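Local coordinates for 7,8-dihydro-6-hydroxymethylpterin pyrophosphokinase-dihydropteroate synthase (Plasmodium falciparum, PDB 6JWS), which probably catalyses two successive steps of folate biosynthesis, pyrophosphorylation of 6-hydroxymethyl-7,8-dihydropterin by ATP and condensation of the product with 4-aminobenzoate to 7,8-dihydropteroate, at residues D105-Y110 and V169-V174; P338-N343 and N347-L352. The protein carries 1 engineered substitution. One frame throughout, in Å; residues are numbered along the deposited sequence.

Contact 1 (D105-Y110 and V169-V174); sequences DKCEEY and VVKTFV
Tyr110 and Val169 meet with their side chains crossing at about a right angle: the methyl CG1 of Val169 approaches one flank of the phenol obliquely, 3.8 Å from Tyr110 CE1. With Tyr110 CG anti to its own nitrogen (chi1 -177°), the ring swings from the first turn of helix 108-114 toward strand 163-172, and its hydroxyl reaches on to a hydrogen bond with Asn50 on strand 46-57. Ile49 of that strand touches both Tyr110 and Val169, which makes the apolar part of the contact a three-way junction of one helix and two neighbouring strands of the antiparallel HPPK sheet. Two residues along the strand, on the same side, Lys171 reaches toward the beginning of the helix. Its chain runs extended as far as CD and turns at chi3 (-96°), bringing its end into the neighbourhood of Cys107 and Glu109. Cys107 is the N-cap residue and appears to accept a weak capping bond from Tyr110 N, itself doubtful because the sulfur is modelled too close to the lysine end. Glu109, bent at chi2 (89°), crosses the lysine at a slant. Thr15 packs against both Glu109 and Lys171. Across the contact there is no hydrogen bond, and the opposite charges of Glu109 and Lys171 stay beyond salt-bridge distance, so any attraction is probably modest and, with the place of NZ unsure, tentative. Between the two segments the secure contact is thus the apolar one of Tyr110 with Val169, while Tyr110 OH adds a polar tie to Asn50 on the neighbouring strand.

Contact 2 (P338-N343 and N347-L352); sequences PEYKHN and NTIRCL
The N-terminus of helix 349-364 is joined to the loop leaving helix 327-336, where Pro338 and Tyr340 offer their carbonyl oxygens to the first amides of the new helix. Arg350 N donates to Pro338 O at 2.8 Å, and Ile349 N to Tyr340 O at 3.0 Å. Tyr340 O also receives a CA-H...O contact from Thr348, whose CA is 3.2 Å away. The loop and the helix start run nearly antiparallel here, 168° apart, in the connection between two successive helices, with an N-capped start to the second. Thr348 is the N-cap: its OG1, rotated between the backbone N and the carbonyl carbon (chi1 74°), accepts from Cys351 N at 3.3 Å. Thr348 OG1 also hydrogen-bonds, at 2.6 Å, to a water that donates to Glu339 OE1, adding a water-mediated link between the cap and the loop. Beside the cap, Pro338 CB sits over the centre of one face of the Arg350 guanidinium, 3.5 Å from CZ; the two side chains lie alongside and point the same way, while a hydrogen bond from NE to Asn334 of the preceding helix helps fix the flat group. Toward the interior, Ile349 CG1 approaches Tyr340 CB at 4.1 Å and lies at the edge of the phenol ring, which itself stacks on Phe113 and meets Phe213 edge-to-face.

Overall arrangement
Both contacts involve the start of a helix in the HPPK part of the chain. Contact 1 sets helix 108-114 on the antiparallel sheet across a long sequence interval; its touching residues include buried Cys107 and Val169 and none that is exposed. Contact 2 is local, tying a loop to the helix it leads into, and reaches further to the surface, with Glu339 and Arg350 exposed. Main-chain hydrogen bonds and a water bridge carry contact 2, whereas none crosses contact 1. Capping differs likewise: a weak and doubtful cysteine sulfur cap against a threonine hydroxyl. Their centres lie about 19 Å apart and their nearest atoms about 7 Å, so they do not touch, although Phe113, on helix 108-114, stacks on Tyr340.

Contact 1 (D105-Y110 and V169-V174)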
loop_
_atom_site.group_PDB
_atom_site.type_symbol
_atom_site.label_atom_id
_atom_site.label_comp_id
_atom_site.label_asym_id
_atom_site.label_seq_id
_atom_site.Cartn_x
_atom_site.Cartn_y
_atom_site.Cartn_z
ATOM N N ASP B 105 -7.515 -26.656 -32.286
ATOM C CA ASP B 105 -8.376 -25.867 -31.425
ATOM C C ASP B 105 -9.192 -26.781 -30.513
ATOM O O ASP B 105 -9.972 -26.309 -29.692
ATOM C CB ASP B 105 -9.225 -24.864 -32.213
ATOM C CG ASP B 105 -10.167 -25.479 -33.238
ATOM O OD1 ASP B 105 -10.214 -26.736 -33.329
ATOM O OD2 ASP B 105 -10.835 -24.688 -33.957
ATOM N N LYS B 106 -8.992 -28.094 -30.637
ATOM C CA LYS B 106 -9.698 -29.041 -29.796
ATOM C C LYS B 106 -9.056 -30.411 -29.941
ATOM O O LYS B 106 -8.323 -30.672 -30.890
ATOM C CB LYS B 106 -11.189 -29.099 -30.143
ATOM C CG LYS B 106 -12.061 -29.796 -29.105
ATOM C CD LYS B 106 -13.546 -29.449 -29.168
ATOM C CE LYS B 106 -14.296 -29.947 -27.946
ATOM N NZ LYS B 106 -15.720 -29.533 -27.942
ATOM N N CYS B 107 -9.351 -31.281 -28.976
ATOM C CA CYS B 107 -8.845 -32.635 -28.984
ATOM C C CYS B 107 -9.880 -33.545 -28.331
ATOM O O CYS B 107 -9.992 -33.582 -27.106
ATOM C CB CYS B 107 -7.510 -32.685 -28.259
ATOM S SG CYS B 107 -6.949 -34.377 -27.970
ATOM N N GLU B 108 -10.619 -34.275 -29.182
ATOM C CA GLU B 108 -11.772 -35.079 -28.791
ATOM C C GLU B 108 -11.397 -36.142 -27.757
ATOM O O GLU B 108 -12.154 -36.360 -26.814
ATOM C CB GLU B 108 -12.451 -35.705 -30.015
ATOM C CG GLU B 108 -12.775 -34.708 -31.125
ATOM C CD GLU B 108 -13.924 -33.721 -30.927
ATOM O OE1 GLU B 108 -14.630 -33.806 -29.893
ATOM O OE2 GLU B 108 -14.118 -32.860 -31.820
ATOM N N GLU B 109 -10.249 -36.809 -27.934
ATOM C CA GLU B 109 -9.814 -37.821 -26.981
ATOM C C GLU B 109 -9.572 -37.197 -25.600
ATOM O O GLU B 109 -9.790 -37.853 -24.578
ATOM C CB GLU B 109 -8.581 -38.584 -27.481
ATOM C CG GLU B 109 -8.860 -39.515 -28.659
ATOM C CD GLU B 109 -8.722 -38.888 -30.041
ATOM O OE1 GLU B 109 -8.182 -37.767 -30.124
ATOM O OE2 GLU B 109 -9.155 -39.519 -31.038
ATOM N N TYR B 110 -9.096 -35.938 -25.582
ATOM C CA TYR B 110 -8.917 -35.211 -24.336
ATOM C C TYR B 110 -10.282 -34.933 -23.725
ATOM O O TYR B 110 -10.458 -35.131 -22.530
ATOM C CB TYR B 110 -8.151 -33.901 -24.548
ATOM C CG TYR B 110 -7.835 -33.098 -23.305
ATOM C CD1 TYR B 110 -7.342 -33.702 -22.158
ATOM C CD2 TYR B 110 -7.980 -31.717 -23.287
ATOM C CE1 TYR B 110 -7.019 -32.964 -21.028
ATOM C CE2 TYR B 110 -7.650 -30.965 -22.172
ATOM C CZ TYR B 110 -7.172 -31.588 -21.035
ATOM O OH TYR B 110 -6.847 -30.859 -19.925
ATOM N N VAL B 169 -0.337 -33.068 -19.653
ATOM C CA VAL B 169 -1.215 -34.028 -20.299
ATOM C C VAL B 169 -0.657 -34.318 -21.694
ATOM O O VAL B 169 -0.301 -33.394 -22.437
ATOM C CB VAL B 169 -2.669 -33.526 -20.360
ATOM C CG1 VAL B 169 -3.570 -34.505 -21.091
ATOM C CG2 VAL B 169 -3.245 -33.181 -18.985
ATOM N N VAL B 170 -0.561 -35.615 -22.024
ATOM C CA VAL B 170 -0.031 -36.110 -23.287
ATOM C C VAL B 170 -1.123 -36.894 -24.016
ATOM O O VAL B 170 -1.786 -37.762 -23.439
ATOM C CB VAL B 170 1.235 -36.965 -23.063
ATOM C CG1 VAL B 170 1.883 -37.377 -24.370
ATOM C CG2 VAL B 170 2.263 -36.216 -22.240
ATOM N N LYS B 171 -1.333 -36.551 -25.290
ATOM C CA LYS B 171 -2.061 -37.427 -26.202
ATOM C C LYS B 171 -1.017 -38.356 -26.816
ATOM O O LYS B 171 -0.110 -37.885 -27.507
ATOM C CB LYS B 171 -2.858 -36.599 -27.210
ATOM C CG LYS B 171 -3.646 -37.345 -28.283
ATOM C CD LYS B 171 -3.945 -36.438 -29.502
ATOM C CE LYS B 171 -5.304 -35.753 -29.519
ATOM N NZ LYS B 171 -5.306 -34.521 -30.356
ATOM N N THR B 172 -1.110 -39.655 -26.474
ATOM C CA THR B 172 -0.017 -40.597 -26.691
ATOM C C THR B 172 -0.419 -41.719 -27.648
ATOM O O THR B 172 -1.585 -42.101 -27.739
ATOM C CB THR B 172 0.572 -41.096 -25.361
ATOM O OG1 THR B 172 1.869 -41.613 -25.644
ATOM C CG2 THR B 172 -0.261 -42.151 -24.666
ATOM N N PHE B 173 0.584 -42.235 -28.362
ATOM C CA PHE B 173 0.388 -43.306 -29.336
ATOM C C PHE B 173 0.795 -44.640 -28.708
ATOM O O PHE B 173 0.574 -45.703 -29.293
ATOM C CB PHE B 173 1.151 -43.017 -30.639
ATOM C CG PHE B 173 2.512 -42.394 -30.450
ATOM C CD1 PHE B 173 3.530 -43.084 -29.801
ATOM C CD2 PHE B 173 2.772 -41.100 -30.892
ATOM C CE1 PHE B 173 4.776 -42.502 -29.607
ATOM C CE2 PHE B 173 4.021 -40.519 -30.701
ATOM C CZ PHE B 173 5.027 -41.222 -30.067
ATOM N N VAL B 174 1.404 -44.564 -27.516
ATOM C CA VAL B 174 1.807 -45.740 -26.766
ATOM C C VAL B 174 0.550 -46.483 -26.325
ATOM O O VAL B 174 -0.464 -45.857 -26.034
ATOM C CB VAL B 174 2.739 -45.365 -25.603
ATOM C CG1 VAL B 174 3.056 -46.562 -24.726
ATOM C CG2 VAL B 174 4.027 -44.751 -26.128
#

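Contact 2 (P338-N343 and N347-L352)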
loop_
_atom_site.group_PDB
_atom_site.type_symbol
_atom_site.label_atom_id
_atom_site.label_comp_id
_atom_site.label_asym_id
_atom_site.label_seq_id
_atom_site.Cartn_x
_atom_site.Cartn_y
_atom_site.Cartn_z
ATOM N N PRO B 338 -9.130 -29.291 -13.064
ATOM C CA PRO B 338 -9.806 -29.146 -11.773
ATOM C C PRO B 338 -11.105 -29.949 -11.669
ATOM O O PRO B 338 -11.474 -30.397 -10.577
ATOM C CB PRO B 338 -10.117 -27.638 -11.684
ATOM C CG PRO B 338 -10.035 -27.132 -13.123
ATOM C CD PRO B 338 -9.006 -28.016 -13.795
ATOM N N GLU B 339 -11.775 -30.167 -12.805
ATOM C CA GLU B 339 -13.090 -30.792 -12.775
ATOM C C GLU B 339 -13.008 -32.305 -12.956
ATOM O O GLU B 339 -14.032 -32.975 -12.885
ATOM C CB GLU B 339 -14.056 -30.125 -13.757
ATOM C CG GLU B 339 -14.388 -28.692 -13.377
ATOM C CD GLU B 339 -14.848 -28.481 -11.936
ATOM O OE1 GLU B 339 -15.708 -29.272 -11.457
ATOM O OE2 GLU B 339 -14.347 -27.526 -11.285
ATOM N N TYR B 340 -11.801 -32.842 -13.175
ATOM C CA TYR B 340 -11.629 -34.271 -13.413
ATOM C C TYR B 340 -11.994 -35.069 -12.159
ATOM O O TYR B 340 -11.603 -34.710 -11.040
ATOM C CB TYR B 340 -10.185 -34.588 -13.809
ATOM C CG TYR B 340 -9.935 -36.028 -14.193
ATOM C CD1 TYR B 340 -10.581 -36.596 -15.284
ATOM C CD2 TYR B 340 -9.047 -36.828 -13.480
ATOM C CE1 TYR B 340 -10.358 -37.912 -15.651
ATOM C CE2 TYR B 340 -8.809 -38.148 -13.839
ATOM C CZ TYR B 340 -9.477 -38.692 -14.923
ATOM O OH TYR B 340 -9.265 -39.978 -15.320
ATOM N N LYS B 341 -12.756 -36.152 -12.365
ATOM C CA LYS B 341 -12.977 -37.164 -11.342
ATOM C C LYS B 341 -12.731 -38.562 -11.906
ATOM O O LYS B 341 -13.405 -38.996 -12.837
ATOM C CB LYS B 341 -14.376 -37.081 -10.722
ATOM C CG LYS B 341 -14.537 -37.956 -9.482
ATOM C CD LYS B 341 -15.933 -37.997 -8.884
ATOM C CE LYS B 341 -16.030 -38.941 -7.698
ATOM N NZ LYS B 341 -15.578 -40.316 -8.040
ATOM N N HIS B 342 -11.764 -39.254 -11.306
ATOM C CA HIS B 342 -11.465 -40.654 -11.554
ATOM C C HIS B 342 -12.314 -41.515 -10.611
ATOM O O HIS B 342 -12.789 -41.017 -9.588
ATOM C CB HIS B 342 -9.958 -40.842 -11.346
ATOM C CG HIS B 342 -9.388 -42.119 -11.868
ATOM N ND1 HIS B 342 -9.576 -43.333 -11.231
ATOM C CD2 HIS B 342 -8.583 -42.372 -12.924
ATOM C CE1 HIS B 342 -8.932 -44.277 -11.890
ATOM N NE2 HIS B 342 -8.313 -43.716 -12.933
ATOM N N ASN B 343 -12.490 -42.805 -10.959
ATOM C CA ASN B 343 -13.323 -43.752 -10.223
ATOM C C ASN B 343 -12.786 -43.948 -8.805
ATOM O O ASN B 343 -13.534 -44.137 -7.852
ATOM C CB ASN B 343 -13.320 -45.140 -10.869
ATOM C CG ASN B 343 -13.333 -45.117 -12.383
ATOM O OD1 ASN B 343 -14.363 -44.832 -12.995
ATOM N ND2 ASN B 343 -12.199 -45.426 -12.993
ATOM N N ASN B 347 -13.635 -37.319 -5.009
ATOM C CA ASN B 347 -14.169 -36.085 -5.542
ATOM C C ASN B 347 -13.283 -35.588 -6.681
ATOM O O ASN B 347 -12.241 -36.169 -6.980
ATOM C CB ASN B 347 -14.252 -35.017 -4.449
ATOM C CG ASN B 347 -15.525 -34.190 -4.512
ATOM O OD1 ASN B 347 -16.030 -33.850 -5.598
ATOM N ND2 ASN B 347 -16.043 -33.857 -3.338
ATOM N N THR B 348 -13.711 -34.477 -7.288
ATOM C CA THR B 348 -12.931 -33.804 -8.311
ATOM C C THR B 348 -11.597 -33.333 -7.731
ATOM O O THR B 348 -11.453 -33.125 -6.524
ATOM C CB THR B 348 -13.728 -32.667 -8.962
ATOM O OG1 THR B 348 -13.776 -31.615 -8.003
ATOM C CG2 THR B 348 -15.128 -33.074 -9.381
ATOM N N ILE B 349 -10.622 -33.200 -8.633
ATOM C CA ILE B 349 -9.317 -32.640 -8.345
ATOM C C ILE B 349 -9.462 -31.348 -7.542
ATOM O O ILE B 349 -8.818 -31.196 -6.512
ATOM C CB ILE B 349 -8.514 -32.430 -9.648
ATOM C CG1 ILE B 349 -8.199 -33.751 -10.361
ATOM C CG2 ILE B 349 -7.249 -31.643 -9.331
ATOM C CD1 ILE B 349 -7.462 -34.768 -9.488
ATOM N N ARG B 350 -10.306 -30.419 -8.010
ATOM C CA ARG B 350 -10.451 -29.136 -7.341
ATOM C C ARG B 350 -10.922 -29.339 -5.898
ATOM O O ARG B 350 -10.371 -28.723 -4.990
ATOM C CB ARG B 350 -11.335 -28.157 -8.132
ATOM C CG ARG B 350 -11.518 -26.806 -7.447
ATOM C CD ARG B 350 -11.442 -25.548 -8.312
ATOM N NE ARG B 350 -10.143 -25.279 -8.936
ATOM C CZ ARG B 350 -9.974 -24.589 -10.072
ATOM N NH1 ARG B 350 -11.029 -24.090 -10.703
ATOM N NH2 ARG B 350 -8.754 -24.413 -10.579
ATOM N N CYS B 351 -11.929 -30.202 -5.684
ATOM C CA CYS B 351 -12.470 -30.388 -4.346
ATOM C C CYS B 351 -11.433 -31.013 -3.416
ATOM O O CYS B 351 -11.323 -30.568 -2.275
ATOM C CB CYS B 351 -13.775 -31.178 -4.346
ATOM S SG CYS B 351 -15.190 -30.212 -4.948
ATOM N N LEU B 352 -10.655 -31.993 -3.916
ATOM C CA LEU B 352 -9.576 -32.629 -3.163
ATOM C C LEU B 352 -8.491 -31.602 -2.857
ATOM O O LEU B 352 -7.947 -31.568 -1.753
ATOM C CB LEU B 352 -8.973 -33.813 -3.942
ATOM C CG LEU B 352 -9.856 -35.057 -4.109
ATOM C CD1 LEU B 352 -9.211 -36.089 -5.018
ATOM C CD2 LEU B 352 -10.198 -35.702 -2.762
HETATM O O HOH W 1 -15.211 -29.482 -8.370
#